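Local coordinates for polyketide synthase/nonribosomal peptide synthetase hybrid RzxB (Pseudomonas fluorescens, PDB 5IL6), which probably dehydrates beta-hydroxyacyl intermediates through its dehydratase domain during rhizoxin assembly on a trans-AT polyketide synthase line, at residues 140-144 with 247-251. Sequence-based numbering, arbitrary orientation.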
loop_
_atom_site.group_PDB
_atom_site.type_symbol
_atom_site.label_atom_id
_atom_site.label_comp_id
_atom_site.label_asym_id
_atom_site.label_seq_id
_atom_site.Cartn_x
_atom_site.Cartn_y
_atom_site.Cartn_z
ATOM N N ALA A 140 8.703 15.148 -4.759
ATOM C CA ALA A 140 8.982 15.571 -3.400
ATOM C C ALA A 140 10.494 15.552 -3.214
ATOM O O ALA A 140 11.221 14.881 -3.950
ATOM C CB ALA A 140 8.317 14.647 -2.375
ATOM N N TRP A 141 10.976 16.313 -2.240
ATOM C CA TRP A 141 12.409 16.445 -2.019
ATOM C C TRP A 141 12.761 15.818 -0.688
ATOM O O TRP A 141 12.083 16.062 0.316
ATOM C CB TRP A 141 12.848 17.905 -2.056
ATOM C CG TRP A 141 12.487 18.549 -3.332
ATOM C CD1 TRP A 141 12.907 18.187 -4.576
ATOM C CD2 TRP A 141 11.619 19.670 -3.507
ATOM N NE1 TRP A 141 12.354 19.016 -5.520
ATOM C CE2 TRP A 141 11.559 19.936 -4.889
ATOM C CE3 TRP A 141 10.887 20.475 -2.630
ATOM C CZ2 TRP A 141 10.797 20.977 -5.413
ATOM C CZ3 TRP A 141 10.132 21.506 -3.151
ATOM C CH2 TRP A 141 10.092 21.749 -4.531
ATOM N N LEU A 142 13.791 14.984 -0.688
ATOM C CA LEU A 142 14.233 14.411 0.568
ATOM C C LEU A 142 14.705 15.587 1.409
ATOM O O LEU A 142 15.712 16.227 1.092
ATOM C CB LEU A 142 15.321 13.369 0.319
ATOM C CG LEU A 142 15.822 12.520 1.486
ATOM C CD1 LEU A 142 14.653 11.933 2.262
ATOM C CD2 LEU A 142 16.700 11.396 0.949
ATOM N N ASP A 143 13.996 15.849 2.504
ATOM C CA ASP A 143 14.180 17.047 3.312
ATOM C C ASP A 143 14.731 16.733 4.688
ATOM O O ASP A 143 14.772 17.626 5.543
ATOM C CB ASP A 143 12.839 17.760 3.507
ATOM C CG ASP A 143 12.605 18.887 2.525
ATOM O OD1 ASP A 143 12.973 18.744 1.341
ATOM O OD2 ASP A 143 12.032 19.918 2.946
ATOM N N PHE A 144 15.216 15.516 4.910
ATOM C CA PHE A 144 15.426 15.043 6.270
ATOM C C PHE A 144 16.847 15.360 6.731
ATOM O O PHE A 144 17.830 14.992 6.075
ATOM C CB PHE A 144 15.143 13.547 6.343
ATOM C CG PHE A 144 15.020 13.047 7.742
ATOM C CD1 PHE A 144 13.858 13.282 8.443
ATOM C CD2 PHE A 144 16.057 12.394 8.366
ATOM C CE1 PHE A 144 13.720 12.851 9.735
ATOM C CE2 PHE A 144 15.933 11.955 9.662
ATOM C CZ PHE A 144 14.761 12.185 10.353
ATOM N N LEU A 247 14.820 1.254 -0.670
ATOM C CA LEU A 247 14.171 2.557 -0.689
ATOM C C LEU A 247 14.421 3.307 0.609
ATOM O O LEU A 247 14.640 2.709 1.666
ATOM C CB LEU A 247 12.657 2.418 -0.895
ATOM C CG LEU A 247 12.196 1.859 -2.238
ATOM C CD1 LEU A 247 10.712 1.541 -2.196
ATOM C CD2 LEU A 247 12.498 2.837 -3.354
ATOM N N GLN A 248 14.374 4.633 0.507
ATOM C CA GLN A 248 14.264 5.525 1.651
ATOM C C GLN A 248 12.844 6.067 1.701
ATOM O O GLN A 248 12.254 6.373 0.659
ATOM C CB GLN A 248 15.244 6.699 1.558
ATOM C CG GLN A 248 16.708 6.331 1.609
ATOM C CD GLN A 248 17.595 7.553 1.507
ATOM O OE1 GLN A 248 18.005 8.119 2.519
ATOM N NE2 GLN A 248 17.886 7.977 0.281
ATOM N N VAL A 249 12.297 6.191 2.907
ATOM C CA VAL A 249 10.930 6.661 3.093
ATOM C C VAL A 249 10.950 7.807 4.092
ATOM O O VAL A 249 11.313 7.611 5.258
ATOM C CB VAL A 249 9.993 5.541 3.575
ATOM C CG1 VAL A 249 8.567 6.055 3.680
ATOM C CG2 VAL A 249 10.066 4.344 2.634
ATOM N N GLN A 250 10.558 8.994 3.638
ATOM C CA GLN A 250 10.377 10.139 4.518
ATOM C C GLN A 250 8.918 10.205 4.941
ATOM O O GLN A 250 8.019 10.170 4.092
ATOM C CB GLN A 250 10.782 11.439 3.823
ATOM C CG GLN A 250 10.801 12.631 4.763
ATOM C CD GLN A 250 11.155 13.927 4.072
ATOM O OE1 GLN A 250 11.457 13.951 2.879
ATOM N NE2 GLN A 250 11.108 15.021 4.822
ATOM N N ILE A 251 8.685 10.311 6.246
ATOM C CA ILE A 251 7.345 10.252 6.819
ATOM C C ILE A 251 7.127 11.511 7.644
ATOM O O ILE A 251 7.993 11.895 8.438
ATOM C CB ILE A 251 7.154 8.993 7.684
ATOM C CG1 ILE A 251 7.433 7.732 6.859
ATOM C CG2 ILE A 251 5.741 8.953 8.262
ATOM C CD1 ILE A 251 7.492 6.461 7.677
#
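Leu-142 and Asp-143 meet Gln-248 and Gln-250 in a surface contact that lays residues 140-144, part of the loop between strands 124-135 and 150-152, over the more solvent-exposed face of strand 246-254, which Gln-248 and Gln-250 line, in the second of the two hot-dog-like halves of the dehydratase domain. Its polar part is a single hydrogen bond from backbone to side chain: the amide N of Asp-143 donates to OE1 of Gln-250 at 3.2 Å. The bond is fairly straight at hydrogen (163°), yet the donor sits 41° out of the carbonyl plane, above the amide rather than on a lone pair. Gln-250 reaches the loop with a fully extended chain, its CG anti to its own backbone N (chi1 -172°), which carries the terminal amide from the strand up to the loop backbone. There OE1 also lies 3.6 Å from CA of Leu-142. The other end of the amide, NE2, packs 3.5 Å from CB of Asp-143 and gives a hydrogen bond to OE1 of Gln-184; with both ends engaged, the rotation of the amide is probably fixed.

The two methyls of Leu-142 divide their contacts between the glutamines. CD1 stands 3.8 Å from OE1 of Gln-250, whereas CD2 rests against the terminal amide of Gln-248, 3.7 Å from its NE2, the two side chains crossing at about a right angle. That NE2 is hydrogen-bonded to the carbonyl O of Asp-269, just past the end of strand 261-268.

Strand 246-254 pairs antiparallel with 184-190 and 261-268, and the loop touches both: Leu-142 meets Leu-186 and Phe-268, and Ala-140 meets Ala-266. Phe-144 also packs on Leu-186 and reaches Val-179 and Gln-181 of the next strand, 175-181.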